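Local coordinates for uncharacterized protein (PDB 6I86) that is of unknown function but, as a product of the crocagin gene cluster of Chondromyces crocatus, probably takes part in making this ribosomally derived peptide natural product, at residues A[9-14]-A[135-140]; A[24-27]-A[31-34]; A[43-46]-A[50-53]; A[54-57]-A[61-64]; A[129-134]-A[142-147]. All blocks are in the same frame, centred on the assembly; numbering follows the deposited sequence.

Contact 1: residues A[9-14]-A[135-140]; sequences EIILPA and ESAEAY
I11, in segment 9-14 of strand 4-14, meets A137 and Y140 of the loop segment 135-140 through one branch of its side chain. The apolar contacts carry the whole contact. Methyl CG2 of I11 lies 3.9 Å from CB of A137 and 4.1 Å from CD2 of Y140, so a single methyl sits between the alanine and the tyrosine. It approaches the phenol ring obliquely. The torsion of I11 explains the choice of branch: CG2 is anti to the backbone N while CG1 lies beside that N (chi1 -56°), and CD1 reaches no nearer to the loop than 4.2 Å from O of A137.

Between the segments nothing polar is exchanged; within segment 135-140 backbone bonds, some weak, accompany a turn that brings A137 and Y140 to I11. A137 to Y140 form a type I beta turn, with Y140 N donating to A137 O at 3.3 Å. Within the turn, N of A139 makes weak bonds back to S136, the residue just before it, one to the backbone O at 3.1 Å and one to OG at 3.3 Å. The hydroxyl of Y140 is engaged away from I11, in a hydrogen bond with D147, and its ring also meets that of H131.

Strand 4-14 is an edge of the five-stranded mixed sheet within this chain and pairs antiparallel with strand 60-69, whose K63 touches both I11 and Y140. I10 and L12 point to the other face, against strands 17-22 and 94-99. The contact therefore lays the long loop before strand 148-154 over the outer face of the sheet's edge.

Contact 2: residues A[24-27]-A[31-34]; sequences SCSI and AFWS
F32 is the first residue of segment 31-34 to touch segment 24-27, and it takes the backbone of I27 against one face of its ring. CA of I27 stands 3.9 Å from the ring centroid and 24° off the normal, a CH-pi contact displaced toward the rim. CG of F32 is anti to the backbone N (chi1 -176°), which carries the ring across I27; there CE1 also meets CG1 of I27 at 3.7 Å. On the CD2 side, OG of S26 lies obliquely at 3.6 Å from that ring carbon. A smaller alanine at F32 would probably leave CA of I27 without its aromatic cover and open a gap beside L45 of helix 38-47.

W33 follows, and its indole joins a polar and an apolar contact. NE1 donates to O of I27 at 2.9 Å with an N-H...O angle of 155°. The acceptor lies near the indole plane, and the donor approaches in the carbonyl plane, on a lone pair. Beside this bond CZ2 of W33 packs on CG1 of I27 at 3.6 Å, while CD1 of F32 sits over one indole face.

I27 is thus held by both its backbone and its side chain. The directional bond to W33 is likely to fix the rotation of the indole, whereas F32 meets I27 through nonpolar contact; its ring also has a cation-pi partner, R41. Together they fold the loop after strand 17-22 onto the short helix 30-34.

Contact 3: residues A[43-46]-A[50-53]; sequences WRLK and ELVL
O of L45 accepts two backbone N-H groups from the start of segment 50-53. The bond from N of E50 is the shorter at 2.9 Å, with its donor tilted 19° from the carbonyl plane; N of L51 adds a weak bond at 3.4 Å. These tie the last part of helix 38-47 to the chain as it turns into strand 51-55.

Around this polar link the side chains interlock. CB of L45 packs against CD2 of L51 at 3.6 Å, the two side chains crossing at about a right angle. L51 takes the uncommon torsion that puts CG between the backbone N and the carbonyl carbon (chi1 77°), and so its branches reach L45 and K46. CD2 of L45 also lies against the carboxylate of E50, 3.5 Å from OE1.

Farther along, CZ3 of W43 meets CD1 of L53 at 4.1 Å. The aliphatic chain of K46 runs alongside this pair: its CD sits 3.6 Å above one face of the W43 ring, toward the rim, and touches CB of L53.

L51 is buried against I27 and L19, and L45 also packs on I27, while two waters bridge O of L51 (2.8 Å to its water) and N of L53 to K46. The K46 ends of these bridges, at O and NZ, are weak, so the lysine serves this contact chiefly through its methylenes.

Contact 4: residues A[54-57]-A[61-64]; sequences LQVV and YFKV
Purely apolar and buried, this contact joins side chains across the interior between the two beta sheets: V56 meets F62, and L54 meets V64. Segment 54-57 ends strand 51-55 of the four-stranded antiparallel sheet, while segment 61-64 belongs to strand 60-69 of the five-stranded one. No hydrogen bond links them, and the backbones stay well apart, CA of V56 and CA of F62 being separated by 9.0 Å.

V56 lies over one face of the F62 ring. Its CG1 is 4.0 Å from the ring centroid and 24° off the normal, a CH-pi contact offset toward the rim, with CE2 of F62 the nearest ring atom at 3.7 Å. CG of F62 lies anti to its carbonyl carbon (chi1 -50°), which carries the ring toward V56, and chi2 of -72° turns its face to the valine. The second pair meets tip to tip, CD1 of L54 reaching CG1 of V64 at 4.1 Å.

W123 of strand 115-123 packs on L54, V56 and V64, and F20 of strand 17-22 on L54 and V64. Strand 60-69 itself lies between strands 4-14 and 148-154, its F62 and V64 bonded through their backbones to L12 and I10.

Contact 5: residues A[129-134]-A[142-147]; sequences SKHYDV and ADEGPD
H131 bridges two carboxylates of segment 142-147, and both of its ring nitrogens act as donors. ND1 binds OD1 of D147 at 2.6 Å, and NE2 binds OE1 of E144 at 2.8 Å. Each N-H...O angle is 142°, and both acceptors lie close to the imidazole plane. They differ in the lone pair used: D147 offers its syn one, E144 its anti one. The carboxylates are also turned differently, that of D147 standing nearly upright to the ring, at 84°, and that of E144 inclined by 30°.

One water adds a second grip on E144, donating to its OE1 at 2.8 Å and to O of K130 at 3.2 Å. The other oxygen of D147, OD2, also receives the backbone N of K63.

Of the nonpolar contacts, CB of K130 lies 3.8 Å above the plane of the H131 ring, over its centre.

Replacing H131 by a leucine would probably leave OD1 of D147 and OE1 of E144 without the imidazole N-H that each accepts, OE1 keeping the water bond alone among those described, and let the two parts of the loop drift apart. With a donor bound at each nitrogen and two acidic partners, the group forms a compact hydrogen-bonded network that ties the loop after helix 125-128 to its return into strand 148-154.

Overall arrangement
Contact 4 is the buried one, wholly apolar, and spans the two sheets, whereas contact 3 lies at the surface and adds backbone bonds and waters to its leucine packing. Contacts 1, 2 and 5 are partly buried. Contacts 3 and 4 share strand 51-55; contacts 2 and 3 meet through L45, which packs on F32 and I27. On the far side of the chain from contact 3, contacts 1 and 5 interlock along the sequence and join through Y140 and D147. Contact 4 touches both, by strand pairing with 9-14 and through K63. Charged groups and imidazole mark contact 5, a single methyl contact 1, and aromatic rings contact 2, about 30 Å from contact 5 between centres.

Contact 1: residues A[9-14]-A[135-140]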
# COMPACT_ATOMS: atom_id res chain seq x y z
N GLU A 9 -3.48 -9.57 -2.90
CA GLU A 9 -3.77 -9.11 -1.55
C GLU A 9 -2.62 -9.47 -0.63
O GLU A 9 -2.01 -10.54 -0.77
CB GLU A 9 -5.07 -9.73 -1.00
CG GLU A 9 -6.33 -9.34 -1.75
CD GLU A 9 -7.55 -10.07 -1.23
OE1 GLU A 9 -7.44 -10.72 -0.16
OE2 GLU A 9 -8.62 -9.99 -1.87
N ILE A 10 -2.33 -8.58 0.32
CA ILE A 10 -1.37 -8.84 1.38
C ILE A 10 -2.06 -8.62 2.72
O ILE A 10 -2.97 -7.80 2.85
CB ILE A 10 -0.11 -7.97 1.27
CG1 ILE A 10 -0.46 -6.48 1.38
CG2 ILE A 10 0.63 -8.25 -0.03
CD1 ILE A 10 0.75 -5.58 1.42
N ILE A 11 -1.61 -9.37 3.72
CA ILE A 11 -2.05 -9.20 5.10
C ILE A 11 -0.80 -9.00 5.94
O ILE A 11 0.08 -9.86 5.96
CB ILE A 11 -2.85 -10.41 5.60
CG1 ILE A 11 -4.06 -10.68 4.70
CG2 ILE A 11 -3.31 -10.19 7.03
CD1 ILE A 11 -4.84 -11.91 5.09
N LEU A 12 -0.72 -7.85 6.61
CA LEU A 12 0.47 -7.55 7.39
C LEU A 12 0.08 -6.78 8.64
O LEU A 12 -0.96 -6.10 8.64
CB LEU A 12 1.50 -6.74 6.58
CG LEU A 12 1.15 -5.72 5.49
CD1 LEU A 12 -0.01 -4.81 5.87
CD2 LEU A 12 2.38 -4.89 5.18
N PRO A 13 0.87 -6.86 9.70
CA PRO A 13 0.63 -6.00 10.86
C PRO A 13 1.23 -4.62 10.65
O PRO A 13 2.18 -4.43 9.89
CB PRO A 13 1.35 -6.75 11.99
CG PRO A 13 2.51 -7.41 11.30
CD PRO A 13 2.01 -7.77 9.91
N ALA A 14 0.65 -3.65 11.35
CA ALA A 14 1.13 -2.28 11.29
C ALA A 14 0.54 -1.50 12.46
O ALA A 14 -0.60 -1.72 12.86
CB ALA A 14 0.76 -1.61 9.96
N GLU A 135 -4.59 -11.54 16.02
CA GLU A 135 -3.33 -11.98 16.60
C GLU A 135 -2.26 -12.25 15.55
O GLU A 135 -1.07 -12.07 15.83
CB GLU A 135 -3.55 -13.25 17.44
CG GLU A 135 -4.46 -13.06 18.63
CD GLU A 135 -4.99 -14.38 19.17
OE1 GLU A 135 -6.08 -14.38 19.78
OE2 GLU A 135 -4.32 -15.41 18.97
N SER A 136 -2.66 -12.68 14.36
CA SER A 136 -1.71 -13.07 13.34
C SER A 136 -2.39 -12.97 11.98
O SER A 136 -3.62 -12.90 11.89
CB SER A 136 -1.17 -14.49 13.58
OG SER A 136 -2.18 -15.47 13.35
N ALA A 137 -1.57 -12.96 10.92
CA ALA A 137 -2.12 -12.93 9.57
C ALA A 137 -3.02 -14.13 9.31
O ALA A 137 -4.03 -14.03 8.60
CB ALA A 137 -0.99 -12.88 8.55
N GLU A 138 -2.65 -15.28 9.89
CA GLU A 138 -3.40 -16.51 9.69
C GLU A 138 -4.78 -16.44 10.34
O GLU A 138 -5.73 -17.06 9.86
CB GLU A 138 -2.60 -17.70 10.23
CG GLU A 138 -1.13 -17.84 9.75
CD GLU A 138 -0.20 -16.68 10.09
OE1 GLU A 138 -0.57 -15.79 10.89
OE2 GLU A 138 0.92 -16.64 9.55
N ALA A 139 -4.89 -15.70 11.44
CA ALA A 139 -6.13 -15.55 12.19
C ALA A 139 -7.02 -14.44 11.65
O ALA A 139 -8.13 -14.25 12.16
CB ALA A 139 -5.83 -15.30 13.67
N TYR A 140 -6.56 -13.69 10.66
CA TYR A 140 -7.40 -12.71 9.99
C TYR A 140 -8.54 -13.45 9.30
O TYR A 140 -8.27 -14.31 8.44
CB TYR A 140 -6.60 -11.88 8.99
CG TYR A 140 -7.32 -10.66 8.44
CD1 TYR A 140 -8.36 -10.78 7.53
CD2 TYR A 140 -6.94 -9.38 8.83
CE1 TYR A 140 -9.01 -9.66 7.02
CE2 TYR A 140 -7.58 -8.26 8.33
CZ TYR A 140 -8.62 -8.41 7.43
OH TYR A 140 -9.26 -7.30 6.92

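Contact 2: residues A[24-27]-A[31-34]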
# COMPACT_ATOMS: atom_id res chain seq x y z
N SER A 24 13.35 -1.11 -6.08
CA SER A 24 14.62 -0.42 -6.23
C SER A 24 14.70 0.87 -5.44
O SER A 24 15.76 1.51 -5.43
CB SER A 24 14.88 -0.13 -7.72
OG SER A 24 13.96 0.82 -8.22
N CYS A 25 13.62 1.28 -4.77
CA CYS A 25 13.63 2.52 -4.00
C CYS A 25 14.63 2.42 -2.85
O CYS A 25 14.85 1.34 -2.29
CB CYS A 25 12.23 2.82 -3.47
SG CYS A 25 12.08 4.41 -2.62
N SER A 26 15.23 3.56 -2.51
CA SER A 26 16.25 3.59 -1.47
C SER A 26 15.72 3.07 -0.14
O SER A 26 16.49 2.52 0.66
CB SER A 26 16.78 5.02 -1.30
OG SER A 26 15.75 5.90 -0.89
N ILE A 27 14.42 3.23 0.11
CA ILE A 27 13.83 2.78 1.37
C ILE A 27 13.92 1.27 1.53
O ILE A 27 13.80 0.75 2.65
CB ILE A 27 12.37 3.26 1.46
CG1 ILE A 27 11.84 3.14 2.89
CG2 ILE A 27 11.49 2.51 0.48
CD1 ILE A 27 10.52 3.85 3.12
N ALA A 31 20.68 0.90 4.48
CA ALA A 31 21.32 2.20 4.67
C ALA A 31 20.30 3.31 4.87
O ALA A 31 20.60 4.32 5.53
CB ALA A 31 22.22 2.52 3.48
N PHE A 32 19.10 3.15 4.32
CA PHE A 32 18.05 4.14 4.51
C PHE A 32 17.68 4.27 5.99
O PHE A 32 17.51 5.38 6.50
CB PHE A 32 16.82 3.75 3.69
CG PHE A 32 15.70 4.76 3.75
CD1 PHE A 32 14.80 4.76 4.80
CD2 PHE A 32 15.52 5.69 2.73
CE1 PHE A 32 13.76 5.68 4.86
CE2 PHE A 32 14.49 6.61 2.78
CZ PHE A 32 13.61 6.60 3.84
N TRP A 33 17.57 3.14 6.69
CA TRP A 33 17.04 3.13 8.04
C TRP A 33 18.11 3.23 9.12
O TRP A 33 17.79 3.56 10.27
CB TRP A 33 16.21 1.86 8.27
CG TRP A 33 15.05 1.77 7.33
CD1 TRP A 33 15.04 1.26 6.07
CD2 TRP A 33 13.71 2.23 7.58
NE1 TRP A 33 13.79 1.36 5.52
CE2 TRP A 33 12.95 1.95 6.43
CE3 TRP A 33 13.08 2.84 8.67
CZ2 TRP A 33 11.60 2.26 6.33
CZ3 TRP A 33 11.74 3.15 8.57
CH2 TRP A 33 11.01 2.86 7.41
N SER A 34 19.37 2.97 8.78
CA SER A 34 20.44 3.01 9.77
C SER A 34 20.84 4.43 10.16
O SER A 34 21.42 4.62 11.23
CB SER A 34 21.67 2.26 9.25
OG SER A 34 22.26 2.94 8.15

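Contact 3: residues A[43-46]-A[50-53]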
# COMPACT_ATOMS: atom_id res chain seq x y z
N TRP A 43 8.85 11.00 4.17
CA TRP A 43 7.95 12.03 3.67
C TRP A 43 8.46 12.64 2.37
O TRP A 43 7.66 13.01 1.50
CB TRP A 43 7.74 13.11 4.73
CG TRP A 43 6.52 13.94 4.49
CD1 TRP A 43 6.47 15.22 4.01
CD2 TRP A 43 5.16 13.53 4.69
NE1 TRP A 43 5.16 15.63 3.92
CE2 TRP A 43 4.34 14.62 4.33
CE3 TRP A 43 4.56 12.35 5.15
CZ2 TRP A 43 2.95 14.56 4.42
CZ3 TRP A 43 3.19 12.30 5.24
CH2 TRP A 43 2.40 13.40 4.87
N ARG A 44 9.78 12.76 2.23
CA ARG A 44 10.33 13.27 0.98
C ARG A 44 10.09 12.30 -0.17
O ARG A 44 9.81 12.73 -1.29
CB ARG A 44 11.82 13.56 1.14
CG ARG A 44 12.11 14.72 2.05
CD ARG A 44 13.36 15.43 1.60
NE ARG A 44 14.57 14.62 1.79
CZ ARG A 44 15.22 14.52 2.94
NH1 ARG A 44 14.79 15.17 4.01
NH2 ARG A 44 16.31 13.77 3.03
N LEU A 45 10.21 11.00 0.10
CA LEU A 45 9.88 10.01 -0.92
C LEU A 45 8.40 10.09 -1.29
O LEU A 45 8.04 9.94 -2.47
CB LEU A 45 10.24 8.61 -0.44
CG LEU A 45 11.73 8.25 -0.39
CD1 LEU A 45 11.93 6.88 0.23
CD2 LEU A 45 12.33 8.31 -1.79
N LYS A 46 7.54 10.33 -0.30
CA LYS A 46 6.11 10.49 -0.59
C LYS A 46 5.87 11.73 -1.45
O LYS A 46 5.11 11.68 -2.43
CB LYS A 46 5.32 10.58 0.71
CG LYS A 46 3.85 10.90 0.50
CD LYS A 46 3.11 11.04 1.82
CE LYS A 46 1.95 12.01 1.69
NZ LYS A 46 1.14 11.74 0.46
N GLU A 50 7.59 8.62 -5.01
CA GLU A 50 8.29 7.34 -5.02
C GLU A 50 7.68 6.33 -4.06
O GLU A 50 7.97 5.13 -4.18
CB GLU A 50 9.78 7.53 -4.68
CG GLU A 50 10.59 8.25 -5.75
CD GLU A 50 12.07 8.20 -5.46
OE1 GLU A 50 12.57 7.11 -5.12
OE2 GLU A 50 12.74 9.25 -5.58
N LEU A 51 6.85 6.77 -3.12
CA LEU A 51 6.15 5.85 -2.24
C LEU A 51 4.74 6.36 -1.98
O LEU A 51 4.46 7.56 -2.08
CB LEU A 51 6.90 5.62 -0.91
CG LEU A 51 6.94 6.60 0.28
CD1 LEU A 51 5.65 6.62 1.09
CD2 LEU A 51 8.11 6.24 1.17
N VAL A 52 3.85 5.43 -1.65
CA VAL A 52 2.48 5.71 -1.24
C VAL A 52 2.33 5.28 0.21
O VAL A 52 2.83 4.21 0.60
CB VAL A 52 1.46 5.00 -2.16
CG1 VAL A 52 0.07 5.00 -1.53
CG2 VAL A 52 1.43 5.66 -3.53
N LEU A 53 1.67 6.10 1.01
CA LEU A 53 1.62 5.93 2.46
C LEU A 53 0.20 5.56 2.88
O LEU A 53 -0.75 6.29 2.58
CB LEU A 53 2.09 7.21 3.17
CG LEU A 53 2.37 7.21 4.67
CD1 LEU A 53 3.44 8.24 5.00
CD2 LEU A 53 1.11 7.48 5.48
O HOH W 1 0.33 8.53 -0.19
O HOH W 2 2.50 9.55 -2.46

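Contact 4: residues A[54-57]-A[61-64]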
# COMPACT_ATOMS: atom_id res chain seq x y z
N LEU A 54 0.07 4.43 3.59
CA LEU A 54 -1.20 3.96 4.12
C LEU A 54 -1.16 4.07 5.64
O LEU A 54 -0.51 3.26 6.32
CB LEU A 54 -1.46 2.51 3.70
CG LEU A 54 -1.95 2.27 2.27
CD1 LEU A 54 -1.66 0.84 1.86
CD2 LEU A 54 -3.44 2.54 2.20
N GLN A 55 -1.86 5.06 6.18
CA GLN A 55 -1.90 5.29 7.62
C GLN A 55 -3.01 4.46 8.26
O GLN A 55 -4.11 4.34 7.70
CB GLN A 55 -2.11 6.77 7.93
CG GLN A 55 -2.28 7.08 9.42
CD GLN A 55 -1.74 8.44 9.80
OE1 GLN A 55 -0.68 8.86 9.34
NE2 GLN A 55 -2.48 9.15 10.65
N VAL A 56 -2.71 3.88 9.41
CA VAL A 56 -3.71 3.22 10.24
C VAL A 56 -3.80 3.97 11.56
O VAL A 56 -2.87 4.66 11.97
CB VAL A 56 -3.40 1.73 10.48
CG1 VAL A 56 -3.32 0.99 9.16
CG2 VAL A 56 -2.12 1.57 11.28
N VAL A 57 -4.95 3.83 12.22
CA VAL A 57 -5.20 4.57 13.44
C VAL A 57 -4.54 3.90 14.64
O VAL A 57 -3.99 4.57 15.52
CB VAL A 57 -6.72 4.73 13.64
CG1 VAL A 57 -7.01 5.70 14.76
CG2 VAL A 57 -7.38 5.18 12.35
N TYR A 61 -3.76 -6.06 12.34
CA TYR A 61 -3.44 -6.78 11.12
C TYR A 61 -4.45 -6.38 10.05
O TYR A 61 -5.66 -6.38 10.31
CB TYR A 61 -3.49 -8.29 11.33
CG TYR A 61 -2.22 -8.89 11.90
CD1 TYR A 61 -2.00 -8.91 13.27
CD2 TYR A 61 -1.26 -9.44 11.07
CE1 TYR A 61 -0.85 -9.47 13.80
CE2 TYR A 61 -0.10 -9.99 11.59
CZ TYR A 61 0.10 -10.00 12.95
OH TYR A 61 1.25 -10.55 13.47
N PHE A 62 -3.96 -6.04 8.86
CA PHE A 62 -4.80 -5.43 7.85
C PHE A 62 -4.61 -6.10 6.50
O PHE A 62 -3.49 -6.43 6.11
CB PHE A 62 -4.51 -3.93 7.75
CG PHE A 62 -4.52 -3.24 9.09
CD1 PHE A 62 -5.71 -3.02 9.76
CD2 PHE A 62 -3.33 -2.84 9.69
CE1 PHE A 62 -5.73 -2.40 11.00
CE2 PHE A 62 -3.34 -2.22 10.93
CZ PHE A 62 -4.54 -1.99 11.58
N LYS A 63 -5.72 -6.29 5.80
CA LYS A 63 -5.74 -6.89 4.48
C LYS A 63 -5.85 -5.77 3.45
O LYS A 63 -6.81 -5.00 3.46
CB LYS A 63 -6.90 -7.87 4.34
CG LYS A 63 -7.09 -8.45 2.95
CD LYS A 63 -8.29 -9.40 2.90
CE LYS A 63 -8.05 -10.65 3.73
NZ LYS A 63 -9.24 -11.56 3.72
N VAL A 64 -4.86 -5.68 2.56
CA VAL A 64 -4.80 -4.65 1.54
C VAL A 64 -4.82 -5.32 0.18
O VAL A 64 -3.93 -6.12 -0.14
CB VAL A 64 -3.56 -3.76 1.69
CG1 VAL A 64 -3.58 -2.63 0.66
CG2 VAL A 64 -3.48 -3.19 3.10

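Contact 5: residues A[129-134]-A[142-147]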
# COMPACT_ATOMS: atom_id res chain seq x y z
N SER A 129 -11.09 -0.84 11.97
CA SER A 129 -11.35 -0.93 13.40
C SER A 129 -11.90 -2.29 13.82
O SER A 129 -12.08 -2.50 15.03
CB SER A 129 -12.32 0.18 13.82
OG SER A 129 -13.57 0.03 13.17
N LYS A 130 -12.18 -3.20 12.89
CA LYS A 130 -12.55 -4.56 13.25
C LYS A 130 -11.34 -5.44 13.55
O LYS A 130 -11.52 -6.56 14.04
CB LYS A 130 -13.35 -5.23 12.14
CG LYS A 130 -14.70 -4.60 11.82
CD LYS A 130 -15.33 -5.32 10.63
CE LYS A 130 -16.59 -4.62 10.16
NZ LYS A 130 -17.12 -5.24 8.92
N HIS A 131 -10.13 -4.97 13.26
CA HIS A 131 -8.97 -5.85 13.14
C HIS A 131 -7.80 -5.40 14.00
O HIS A 131 -6.65 -5.76 13.72
CB HIS A 131 -8.56 -5.94 11.67
CG HIS A 131 -9.67 -6.40 10.77
ND1 HIS A 131 -10.07 -5.70 9.66
CD2 HIS A 131 -10.47 -7.49 10.84
CE1 HIS A 131 -11.07 -6.34 9.08
NE2 HIS A 131 -11.33 -7.43 9.78
N TYR A 132 -8.06 -4.62 15.05
CA TYR A 132 -7.00 -4.25 15.99
C TYR A 132 -6.60 -5.41 16.89
O TYR A 132 -5.48 -5.41 17.41
CB TYR A 132 -7.45 -3.06 16.84
CG TYR A 132 -7.71 -1.80 16.05
CD1 TYR A 132 -6.91 -1.46 14.97
CD2 TYR A 132 -8.77 -0.96 16.38
CE1 TYR A 132 -7.15 -0.30 14.24
CE2 TYR A 132 -9.01 0.20 15.66
CZ TYR A 132 -8.20 0.52 14.59
OH TYR A 132 -8.44 1.67 13.87
N ASP A 133 -7.48 -6.39 17.08
CA ASP A 133 -7.23 -7.51 17.98
C ASP A 133 -6.83 -8.79 17.24
O ASP A 133 -6.74 -9.84 17.87
CB ASP A 133 -8.46 -7.78 18.85
CG ASP A 133 -8.74 -6.65 19.82
OD1 ASP A 133 -7.79 -5.93 20.19
OD2 ASP A 133 -9.91 -6.49 20.22
N VAL A 134 -6.61 -8.72 15.93
CA VAL A 134 -6.17 -9.89 15.19
C VAL A 134 -4.77 -10.27 15.66
O VAL A 134 -3.86 -9.43 15.70
CB VAL A 134 -6.22 -9.63 13.68
CG1 VAL A 134 -5.73 -10.84 12.91
CG2 VAL A 134 -7.63 -9.27 13.26
N ALA A 142 -11.07 -15.02 6.91
CA ALA A 142 -10.99 -15.09 5.46
C ALA A 142 -12.08 -14.28 4.78
O ALA A 142 -11.85 -13.72 3.70
CB ALA A 142 -11.06 -16.55 5.00
N ASP A 143 -13.26 -14.20 5.38
CA ASP A 143 -14.39 -13.52 4.76
C ASP A 143 -14.50 -12.05 5.16
O ASP A 143 -15.53 -11.42 4.90
CB ASP A 143 -15.69 -14.24 5.12
CG ASP A 143 -15.93 -14.32 6.61
OD1 ASP A 143 -15.00 -13.99 7.38
OD2 ASP A 143 -17.05 -14.70 7.02
N GLU A 144 -13.47 -11.49 5.78
CA GLU A 144 -13.45 -10.09 6.16
C GLU A 144 -12.41 -9.34 5.33
O GLU A 144 -11.58 -9.93 4.65
CB GLU A 144 -13.18 -9.92 7.66
CG GLU A 144 -14.33 -10.39 8.53
CD GLU A 144 -14.02 -10.30 10.01
OE1 GLU A 144 -13.10 -9.54 10.38
OE2 GLU A 144 -14.71 -10.99 10.80
N GLY A 145 -12.49 -8.01 5.41
CA GLY A 145 -11.64 -7.16 4.61
C GLY A 145 -12.05 -7.18 3.14
O GLY A 145 -13.06 -7.78 2.77
N PRO A 146 -11.26 -6.53 2.28
CA PRO A 146 -10.02 -5.82 2.64
C PRO A 146 -10.27 -4.51 3.40
O PRO A 146 -11.31 -3.87 3.22
CB PRO A 146 -9.38 -5.53 1.28
CG PRO A 146 -10.53 -5.47 0.33
CD PRO A 146 -11.53 -6.47 0.83
N ASP A 147 -9.32 -4.15 4.26
CA ASP A 147 -9.41 -2.87 4.96
C ASP A 147 -9.17 -1.71 4.01
O ASP A 147 -9.67 -0.60 4.25
CB ASP A 147 -8.41 -2.84 6.12
CG ASP A 147 -8.62 -3.98 7.09
OD1 ASP A 147 -9.50 -3.86 7.97
OD2 ASP A 147 -7.91 -5.00 6.98
O HOH W 3 -12.35 -9.48 13.07